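Local atomic coordinates of DyP2 (Amycolatopsis sp. ATCC 39116, PDB entry 4G2C), a protein that is a multifunctional haem-containing dye peroxidase from a lignin-reactive bacterium that probably uses hydrogen peroxide to oxidise dyes and other substrates. Residues D52-Q55 / P56-K60; P485-A488 / F489-S492; T36-W40 / K41-G45; P246-P249 / L250-L254; K142-V145 / E146-D150. One frame throughout, in Å; residues are numbered along the deposited sequence.

Interaction 1: residues D52-Q55 / P56-K60; sequences DELQ and PNILK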
# COMPACT_ATOMS: atom_id res chain seq x y z
N ASP A 52 1.17 14.03 -19.18
CA ASP A 52 0.87 13.37 -20.45
C ASP A 52 1.73 12.14 -20.62
O ASP A 52 1.39 11.24 -21.38
CB ASP A 52 1.12 14.31 -21.64
CG ASP A 52 0.08 15.40 -21.77
OD1 ASP A 52 -1.08 15.16 -21.36
OD2 ASP A 52 0.41 16.50 -22.26
N GLU A 53 2.85 12.11 -19.91
CA GLU A 53 3.79 11.00 -20.08
C GLU A 53 3.86 10.08 -18.86
O GLU A 53 4.64 9.13 -18.83
CB GLU A 53 5.17 11.53 -20.45
CG GLU A 53 5.20 12.33 -21.73
CD GLU A 53 5.04 11.47 -22.98
OE1 GLU A 53 4.79 10.25 -22.86
OE2 GLU A 53 5.16 12.01 -24.10
N LEU A 54 3.03 10.35 -17.86
CA LEU A 54 3.03 9.57 -16.63
C LEU A 54 1.97 8.48 -16.69
O LEU A 54 0.86 8.73 -17.14
CB LEU A 54 2.74 10.46 -15.42
CG LEU A 54 3.02 9.80 -14.07
CD1 LEU A 54 4.53 9.78 -13.78
CD2 LEU A 54 2.26 10.46 -12.93
N GLN A 55 2.32 7.29 -16.20
CA GLN A 55 1.32 6.24 -16.02
C GLN A 55 0.29 6.62 -14.97
O GLN A 55 0.60 7.37 -14.03
CB GLN A 55 1.97 4.91 -15.61
CG GLN A 55 2.88 4.27 -16.65
CD GLN A 55 3.34 2.91 -16.20
OE1 GLN A 55 2.54 2.12 -15.70
NE2 GLN A 55 4.63 2.63 -16.34
N PRO A 56 -0.95 6.11 -15.12
CA PRO A 56 -2.01 6.17 -14.10
C PRO A 56 -1.62 5.38 -12.84
O PRO A 56 -0.64 4.61 -12.83
CB PRO A 56 -3.19 5.47 -14.78
CG PRO A 56 -2.89 5.48 -16.24
CD PRO A 56 -1.40 5.42 -16.34
N ASN A 57 -2.41 5.56 -11.78
CA ASN A 57 -2.29 4.81 -10.54
C ASN A 57 -1.18 5.32 -9.62
O ASN A 57 -1.05 4.86 -8.49
CB ASN A 57 -2.14 3.30 -10.81
CG ASN A 57 -2.47 2.44 -9.59
OD1 ASN A 57 -3.37 2.77 -8.80
ND2 ASN A 57 -1.75 1.35 -9.43
N ILE A 58 -0.40 6.30 -10.10
CA ILE A 58 0.74 6.76 -9.33
C ILE A 58 0.38 7.99 -8.48
O ILE A 58 0.36 7.90 -7.26
CB ILE A 58 1.98 7.02 -10.23
CG1 ILE A 58 2.45 5.70 -10.87
CG2 ILE A 58 3.11 7.61 -9.40
CD1 ILE A 58 3.42 5.88 -12.07
N LEU A 59 0.10 9.11 -9.12
CA LEU A 59 -0.30 10.32 -8.39
C LEU A 59 -1.72 10.20 -7.80
O LEU A 59 -2.10 10.94 -6.89
CB LEU A 59 -0.20 11.57 -9.28
CG LEU A 59 1.15 12.11 -9.75
CD1 LEU A 59 0.95 13.26 -10.71
CD2 LEU A 59 2.05 12.57 -8.57
N LYS A 60 -2.49 9.25 -8.33
CA LYS A 60 -3.87 9.04 -7.90
C LYS A 60 -4.24 7.59 -8.19
O LYS A 60 -4.11 7.15 -9.32
CB LYS A 60 -4.79 9.96 -8.71
CG LYS A 60 -6.28 9.68 -8.56
CD LYS A 60 -6.86 10.60 -7.54
CE LYS A 60 -8.31 10.32 -7.27
NZ LYS A 60 -8.61 10.75 -5.88
O HOH W 1 -0.61 8.59 -12.01
O HOH W 2 1.09 2.37 -13.31
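The carboxamide of Q55 meets P56 through a shared water: OE1 of Q55 accepts from water 2 at 2.8 Å, and the same water donates to the carbonyl O of P56 at 2.9 Å. The amide nitrogen NE2 of Q55 works on the protein side, donating to the carbonyls of P485 and V117, so that both ends of the group are occupied and its rotation should be well defined. The setting is the connection that leaves helix 45-53 and runs toward strand 66-74 of the ferredoxin-like alpha+beta barrel domain of DyP peroxidases. It illustrates how a chain leaving a helix can turn without direct hydrogen bonds between its two halves. In place of such a bond stands water 1, which donates to O of Q55 at 2.7 Å and accepts from N of L59 at 3.0 Å, linking two backbone groups four residues apart. N57 takes a positive phi of 81° in the middle of the bend, and its OD1 accepts from N of H62. Apolar contacts complete the turn. The end of I58, CD1, lies alongside Q55, 3.9 Å from its CB. L54 has CG opposite the backbone nitrogen (chi1 -167°), which carries its branched end toward L59. There the two leucines cross at about a right angle, CD2 of L54 lying 3.8 Å from CG of L59.

Interaction 2: residues P485-A488 / F489-S492; sequences PSLA and FLRS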
# COMPACT_ATOMS: atom_id res chain seq x y z
N PRO A 485 8.12 3.05 -15.61
CA PRO A 485 8.74 4.11 -16.40
C PRO A 485 7.72 4.99 -17.08
O PRO A 485 6.52 4.70 -17.07
CB PRO A 485 9.54 3.33 -17.45
CG PRO A 485 8.80 2.05 -17.58
CD PRO A 485 8.25 1.73 -16.24
N SER A 486 8.19 6.09 -17.66
CA SER A 486 7.33 7.02 -18.35
C SER A 486 6.81 6.40 -19.64
O SER A 486 7.44 5.49 -20.21
CB SER A 486 8.10 8.29 -18.68
OG SER A 486 9.13 8.01 -19.61
N LEU A 487 5.67 6.89 -20.11
CA LEU A 487 5.11 6.43 -21.38
C LEU A 487 6.04 6.69 -22.57
O LEU A 487 6.15 5.85 -23.46
CB LEU A 487 3.73 7.05 -21.64
CG LEU A 487 2.63 6.71 -20.63
CD1 LEU A 487 1.29 7.35 -21.02
CD2 LEU A 487 2.50 5.21 -20.43
N ALA A 488 6.70 7.85 -22.58
CA ALA A 488 7.64 8.19 -23.64
C ALA A 488 8.80 7.19 -23.70
O ALA A 488 9.28 6.86 -24.78
CB ALA A 488 8.16 9.63 -23.47
N PHE A 489 9.24 6.70 -22.55
CA PHE A 489 10.26 5.66 -22.56
C PHE A 489 9.76 4.41 -23.26
O PHE A 489 10.45 3.84 -24.11
CB PHE A 489 10.70 5.29 -21.14
CG PHE A 489 11.50 4.01 -21.10
CD1 PHE A 489 12.85 4.01 -21.43
CD2 PHE A 489 10.88 2.81 -20.76
CE1 PHE A 489 13.58 2.83 -21.40
CE2 PHE A 489 11.60 1.63 -20.73
CZ PHE A 489 12.94 1.64 -21.05
N LEU A 490 8.56 3.98 -22.89
CA LEU A 490 7.99 2.75 -23.43
C LEU A 490 7.80 2.84 -24.96
O LEU A 490 8.06 1.89 -25.68
CB LEU A 490 6.69 2.40 -22.73
CG LEU A 490 6.77 2.12 -21.22
CD1 LEU A 490 5.39 1.84 -20.64
CD2 LEU A 490 7.74 0.97 -20.89
N ARG A 491 7.35 4.00 -25.43
CA ARG A 491 7.18 4.23 -26.87
C ARG A 491 8.53 4.25 -27.59
O ARG A 491 8.63 3.83 -28.75
CB ARG A 491 6.43 5.54 -27.15
CG ARG A 491 4.99 5.63 -26.62
CD ARG A 491 4.22 6.80 -27.28
NE ARG A 491 4.92 8.08 -27.13
CZ ARG A 491 4.87 8.83 -26.02
NH1 ARG A 491 4.15 8.41 -24.99
NH2 ARG A 491 5.53 9.98 -25.94
N SER A 492 9.57 4.71 -26.90
CA SER A 492 10.90 4.88 -27.51
C SER A 492 11.66 3.57 -27.73
O SER A 492 12.74 3.56 -28.32
CB SER A 492 11.76 5.82 -26.66
OG SER A 492 12.28 5.14 -25.52
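P485 and F489 meet at the start of the last helix of the chain, where CB of the proline comes 3.6 Å from CD2 of the ring. The same pyrrolidine reaches one residue further: its CG lies 3.6 Å from CD2 of L490, the two side chains crossing at about a right angle. Next to these apolar contacts comes a polar one, the N-cap bond. OG of S486 accepts from N of F489 at 3.2 Å, with an N-H...O angle of 151°, because chi1 of 66° folds the hydroxyl back over the first turn. Exchanged for an alanine, S486 would lose its hydroxyl, which would probably leave N of F489 without its side-chain acceptor and D257, the other partner of the hydroxyl, without its bond. One turn on, R491 N donates to O of L487 at 3.0 Å, and the arginine side chain, bent at chi3 (-54°), curls back along the helix so that CA of A488 lies over one face of the guanidinium, 3.4 Å above its plane and offset toward the rim. Its NH2 pairs with E53 of helix 45-53, which holds the flat group in this position. At the far end, OG of S492 donates to O of F489 at 2.7 Å. Taken together, the serine N-cap and the proline-leucine contact that brackets it are a worked example of N-terminal helix capping combined with a hydrophobic staple.

Interaction 3: residues T36-W40 / K41-G45; sequences TTLSW and KSATG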
# COMPACT_ATOMS: atom_id res chain seq x y z
N THR A 36 6.33 20.54 -4.03
CA THR A 36 4.99 20.66 -3.47
C THR A 36 4.01 19.78 -4.23
O THR A 36 4.40 19.01 -5.10
CB THR A 36 4.45 22.12 -3.51
OG1 THR A 36 4.35 22.56 -4.87
CG2 THR A 36 5.37 23.04 -2.77
N THR A 37 2.73 19.94 -3.90
CA THR A 37 1.67 19.28 -4.64
C THR A 37 1.46 20.00 -5.95
O THR A 37 1.94 21.11 -6.15
CB THR A 37 0.36 19.28 -3.84
OG1 THR A 37 -0.00 20.63 -3.54
CG2 THR A 37 0.51 18.49 -2.54
N LEU A 38 0.73 19.35 -6.85
CA LEU A 38 0.45 19.92 -8.16
C LEU A 38 -1.05 20.13 -8.39
O LEU A 38 -1.87 19.28 -8.04
CB LEU A 38 1.00 19.01 -9.25
CG LEU A 38 0.53 19.33 -10.67
CD1 LEU A 38 1.39 20.45 -11.32
CD2 LEU A 38 0.55 18.06 -11.51
N SER A 39 -1.40 21.28 -8.96
CA SER A 39 -2.77 21.54 -9.38
C SER A 39 -2.89 21.03 -10.82
O SER A 39 -2.53 21.73 -11.78
CB SER A 39 -3.09 23.03 -9.29
OG SER A 39 -2.63 23.58 -8.05
N TRP A 40 -3.37 19.79 -10.97
CA TRP A 40 -3.34 19.15 -12.28
C TRP A 40 -4.20 19.87 -13.32
O TRP A 40 -3.91 19.83 -14.51
CB TRP A 40 -3.70 17.65 -12.18
CG TRP A 40 -5.17 17.35 -12.09
CD1 TRP A 40 -5.90 17.14 -10.94
CD2 TRP A 40 -6.09 17.17 -13.18
NE1 TRP A 40 -7.22 16.87 -11.26
CE2 TRP A 40 -7.36 16.87 -12.62
CE3 TRP A 40 -5.97 17.25 -14.58
CZ2 TRP A 40 -8.50 16.66 -13.42
CZ3 TRP A 40 -7.11 17.03 -15.37
CH2 TRP A 40 -8.35 16.74 -14.78
N LYS A 41 -5.24 20.55 -12.87
CA LYS A 41 -6.16 21.19 -13.80
C LYS A 41 -5.59 22.45 -14.43
O LYS A 41 -6.05 22.88 -15.48
CB LYS A 41 -7.49 21.51 -13.11
CG LYS A 41 -8.33 20.29 -12.80
CD LYS A 41 -9.70 20.69 -12.26
CE LYS A 41 -10.61 19.48 -12.05
NZ LYS A 41 -11.98 19.88 -11.60
N SER A 42 -4.61 23.07 -13.79
CA SER A 42 -4.08 24.32 -14.31
C SER A 42 -2.58 24.22 -14.53
O SER A 42 -1.90 25.22 -14.73
CB SER A 42 -4.41 25.49 -13.37
OG SER A 42 -3.76 25.36 -12.13
N ALA A 43 -2.07 22.99 -14.49
CA ALA A 43 -0.67 22.74 -14.81
C ALA A 43 -0.36 23.19 -16.25
O ALA A 43 -1.18 23.00 -17.15
CB ALA A 43 -0.35 21.25 -14.65
N THR A 44 0.81 23.79 -16.44
CA THR A 44 1.26 24.11 -17.80
C THR A 44 2.71 23.69 -18.01
O THR A 44 3.36 23.14 -17.11
CB THR A 44 1.13 25.63 -18.14
OG1 THR A 44 2.06 26.39 -17.36
CG2 THR A 44 -0.29 26.13 -17.92
N GLY A 45 3.21 23.96 -19.22
CA GLY A 45 4.58 23.66 -19.58
C GLY A 45 4.98 22.26 -19.18
O GLY A 45 4.24 21.29 -19.41
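K41 lies across the face of the W40 indole, the two side chains crossing at a slant. The methylene CG of K41 makes the closest approach, 3.7 Å from the centroid of the six-membered ring and only 18° off its normal, a CH-pi contact made nearly from straight above. Beyond CG the lysine is extended, and CE passes CZ2 of W40 at 3.8 Å before the ammonium goes on to a salt bridge with E102. The tryptophan torsion makes this possible: with CG placed between the backbone nitrogen and the carbonyl carbon (chi1 80°), the indole is turned back toward the backbone of K41, whose N lies 3.3 Å from CG of W40. The W40 side chain also touches L227 and L51, the latter on helix 45-53.

The CH-pi contact sits on the corner of a type I beta turn, S39-S42, with W40 and K41 as its two central residues. N of S42 donates to O of S39 at 3.2 Å, but the donor stands well above the carbonyl plane, 53° out of it and so not on a lone pair. The backbone of the corner has a second partner: N of K41 donates to the carboxylate of E229, whose other oxygen receives a weak bond from N of W40. Exchanging the indole for an alanine is likely to take away the surface over which the K41 methylenes lie and let the lysine chain swing. Past the turn the chain folds back, so that CD1 of L38 and CB of A43 meet at 3.8 Å.

Interaction 4: residues P246-P249 / L250-L254; sequences PSAP and LEQVL. With ACT (acetate ion), chain B.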
# COMPACT_ATOMS: atom_id res chain seq x y z
N PRO A 246 -2.64 15.95 4.62
CA PRO A 246 -2.27 14.76 3.84
C PRO A 246 -1.44 15.08 2.58
O PRO A 246 -1.02 14.15 1.88
CB PRO A 246 -3.63 14.17 3.45
CG PRO A 246 -4.52 15.39 3.32
CD PRO A 246 -4.01 16.41 4.32
N SER A 247 -1.22 16.36 2.31
CA SER A 247 -0.38 16.81 1.19
C SER A 247 0.94 16.07 1.15
O SER A 247 1.53 15.77 2.18
CB SER A 247 -0.05 18.31 1.32
OG SER A 247 -1.22 19.10 1.34
N ALA A 248 1.41 15.80 -0.05
CA ALA A 248 2.75 15.25 -0.23
C ALA A 248 3.31 15.87 -1.49
O ALA A 248 2.62 15.95 -2.50
CB ALA A 248 2.71 13.74 -0.33
N PRO A 249 4.57 16.33 -1.43
CA PRO A 249 5.22 16.91 -2.60
C PRO A 249 5.39 15.83 -3.68
O PRO A 249 5.49 14.65 -3.35
CB PRO A 249 6.59 17.31 -2.05
CG PRO A 249 6.82 16.39 -0.85
CD PRO A 249 5.46 16.24 -0.25
N LEU A 250 5.44 16.23 -4.95
CA LEU A 250 5.69 15.29 -6.03
C LEU A 250 6.96 14.46 -5.83
O LEU A 250 7.01 13.28 -6.20
CB LEU A 250 5.76 16.00 -7.38
CG LEU A 250 4.47 16.71 -7.82
CD1 LEU A 250 4.65 17.28 -9.23
CD2 LEU A 250 3.31 15.74 -7.78
N GLU A 251 8.00 15.06 -5.24
CA GLU A 251 9.24 14.31 -5.00
C GLU A 251 9.04 13.10 -4.07
O GLU A 251 9.94 12.28 -3.93
CB GLU A 251 10.32 15.22 -4.42
CG GLU A 251 10.02 15.68 -3.00
CD GLU A 251 10.94 16.80 -2.54
OE1 GLU A 251 11.99 17.02 -3.18
OE2 GLU A 251 10.62 17.47 -1.54
N GLN A 252 7.90 13.02 -3.40
CA GLN A 252 7.67 11.88 -2.51
C GLN A 252 7.18 10.62 -3.26
O GLN A 252 6.90 9.60 -2.66
CB GLN A 252 6.70 12.24 -1.38
CG GLN A 252 6.79 11.28 -0.18
CD GLN A 252 6.48 11.95 1.15
OE1 GLN A 252 6.73 13.14 1.34
NE2 GLN A 252 5.91 11.18 2.07
N VAL A 253 7.08 10.70 -4.59
CA VAL A 253 6.63 9.57 -5.37
C VAL A 253 7.27 9.54 -6.75
O VAL A 253 7.60 8.47 -7.26
CB VAL A 253 5.07 9.53 -5.47
CG1 VAL A 253 4.54 10.73 -6.25
CG2 VAL A 253 4.61 8.23 -6.09
N LEU A 254 7.47 10.71 -7.36
CA LEU A 254 8.00 10.75 -8.72
C LEU A 254 9.52 10.77 -8.77
O LEU A 254 10.19 11.36 -7.92
CB LEU A 254 7.46 11.95 -9.47
CG LEU A 254 5.95 12.03 -9.67
CD1 LEU A 254 5.58 13.28 -10.48
CD2 LEU A 254 5.43 10.77 -10.37
C ACT B . -1.24 21.80 -0.69
O ACT B . -2.15 20.95 -0.55
OXT ACT B . -0.41 21.95 0.25
CH3 ACT B . -1.14 22.61 -1.94
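A248 and P249 meet E251 and Q252 across a short bend, and the chain enters it by way of S247. The hydroxyl OG of S247 lies 2.8 Å from an oxygen, O, of an acetate ion probably brought by the crystallisation liquor, and it also has the carboxylate of D245 as a partner; the carbonyl O of S247 accepts from R369. Next comes A248, whose methyl points into the bend and lies 4.4 Å from CB of Q252, and it also packs on P224 and F226. P249 carries most of the contact. The methylenes CB and CG of its ring cross the E251 chain at a slant, with CG of P249 3.9 Å from CG of E251, and its CD faces OE1 of Q252 at 3.7 Å. Here the backbone winds into a single 3-10 turn, residues 250-252, that starts directly after the proline, in the loop between helix 228-237 and strand 255-256. N of Q252 donates to O of P249 at 2.9 Å, the N-H...O angle being 160° although the donor stands 50° out of the carbonyl plane. One step further, O of L250 receives two donors, N of V253 at 3.0 Å and N of L254 at 2.9 Å. NE2 of Q252 donates to the carbonyls of both L372 and R369; the nearest atoms of this side chain and the haem are about 9 Å apart, and another acetate lies closer.

Interaction 5: residues K142-V145 / E146-D150; sequences KAAV and EKLAD. With ACT (acetate ion), chain C; ACT (acetate ion), chain M.
The carbonyl O of A143 is gripped by two waters that link it to the amides of E146 and K147. Water 3 donates to O of A143 at 2.6 Å and accepts from N of K147, while water 4, more weakly bound to the same oxygen, accepts from N of E146; the waters thus serve amides of a short helix whose own bonding is weak. Its other end is a textbook Schellman motif. A149 turns to a positive phi of 58°, so that N of D150 reaches back to O of V145 at 3.0 Å, in the carbonyl plane, and N of A149 donates to O of E146 at 3.2 Å. The turn brings D150 back beside V145, whose CG2 lies 4.0 Å from CB of the aspartate. The D150 carboxylate then joins the end of this helix, part of the alpha+beta barrel domain, to R274 of strand 267-278 and to Q446. On the outer side K147, extended beyond CG, sends NZ to E417 and to O of an acetate 3.1 Å away; a second acetate nearby is less surely placed. L148 is buried against Y481 and helix 416-424, its side chain about 8 Å from the haem at the nearest atoms. Its N donates to O of A144 at 3.2 Å almost straight down the carbonyl, and its CD1 packs against CB of A144 at 3.8 Å.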
# COMPACT_ATOMS: atom_id res chain seq x y z
N LYS A 142 14.69 -10.09 -3.33
CA LYS A 142 15.29 -11.30 -2.75
C LYS A 142 16.48 -10.94 -1.85
O LYS A 142 16.75 -11.63 -0.88
CB LYS A 142 15.75 -12.28 -3.82
CG LYS A 142 14.64 -12.85 -4.66
CD LYS A 142 15.21 -13.67 -5.81
CE LYS A 142 14.10 -14.33 -6.59
NZ LYS A 142 13.61 -13.44 -7.68
N ALA A 143 17.17 -9.85 -2.18
CA ALA A 143 18.34 -9.41 -1.41
C ALA A 143 17.96 -8.64 -0.16
O ALA A 143 18.81 -8.40 0.69
CB ALA A 143 19.26 -8.55 -2.27
N ALA A 144 16.70 -8.24 -0.07
CA ALA A 144 16.21 -7.45 1.05
C ALA A 144 15.78 -8.34 2.22
O ALA A 144 15.45 -7.86 3.29
CB ALA A 144 15.06 -6.59 0.58
N VAL A 145 15.77 -9.65 1.99
CA VAL A 145 15.21 -10.59 2.95
C VAL A 145 15.77 -10.44 4.37
O VAL A 145 15.02 -10.44 5.36
CB VAL A 145 15.37 -12.04 2.46
CG1 VAL A 145 15.30 -13.00 3.62
CG2 VAL A 145 14.31 -12.36 1.42
N GLU A 146 17.08 -10.32 4.48
CA GLU A 146 17.68 -10.20 5.80
C GLU A 146 17.25 -8.93 6.53
O GLU A 146 16.83 -9.00 7.68
CB GLU A 146 19.21 -10.28 5.71
CG GLU A 146 19.81 -11.23 6.71
CD GLU A 146 21.32 -11.11 6.78
OE1 GLU A 146 22.01 -11.62 5.86
OE2 GLU A 146 21.82 -10.51 7.76
N LYS A 147 17.34 -7.78 5.88
CA LYS A 147 17.09 -6.54 6.61
C LYS A 147 15.61 -6.35 7.00
O LYS A 147 15.30 -5.63 7.95
CB LYS A 147 17.63 -5.33 5.86
CG LYS A 147 16.80 -4.92 4.66
CD LYS A 147 17.45 -3.75 3.92
CE LYS A 147 16.66 -3.39 2.68
NZ LYS A 147 17.33 -2.33 1.87
N LEU A 148 14.71 -7.02 6.27
CA LEU A 148 13.27 -6.91 6.53
C LEU A 148 12.78 -8.02 7.46
O LEU A 148 11.61 -8.02 7.89
CB LEU A 148 12.49 -6.97 5.22
CG LEU A 148 12.85 -5.90 4.18
CD1 LEU A 148 12.09 -6.12 2.88
CD2 LEU A 148 12.60 -4.51 4.75
N ALA A 149 13.68 -8.95 7.77
CA ALA A 149 13.35 -10.16 8.51
C ALA A 149 12.27 -10.97 7.79
O ALA A 149 11.42 -11.57 8.43
CB ALA A 149 12.93 -9.84 9.98
N ASP A 150 12.31 -10.97 6.46
CA ASP A 150 11.41 -11.78 5.65
C ASP A 150 11.74 -13.27 5.74
O ASP A 150 12.87 -13.66 6.05
CB ASP A 150 11.52 -11.38 4.17
CG ASP A 150 10.64 -10.19 3.81
OD1 ASP A 150 9.67 -9.87 4.56
OD2 ASP A 150 10.92 -9.57 2.76
C ACT C . 17.91 -4.71 -0.82
O ACT C . 17.24 -4.85 -1.90
OXT ACT C . 17.37 -4.05 0.10
CH3 ACT C . 19.29 -5.28 -0.62
C ACT M . 16.58 0.46 5.10
O ACT M . 16.91 -0.56 4.42
OXT ACT M . 17.42 0.91 5.91
CH3 ACT M . 15.27 1.14 4.94
O HOH W 3 18.94 -7.74 3.24
O HOH W 4 19.12 -11.00 2.22

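Interactions 1, 2 and 4 are largely buried, interaction 3 lies on the surface and interaction 5 is partly buried. Helix 45-53 and its exit bring interactions 1, 2 and 4 together: E53 pairs with R491, its carbonyl O probably accepts from N of L487, and L59 and I58 pack on L250 and V253, and L54 on L254. Interaction 3 leads into that helix and joins interaction 4 through a probable hydrogen bond from L250 N to T36 O. Interaction 5 stands apart, about 26 Å from interaction 4 between centres. The chemistry follows position: water and leucines at 1, a helix start at 2, a CH-pi contact at 3, a 3-10 turn at 4, a helix end at 5.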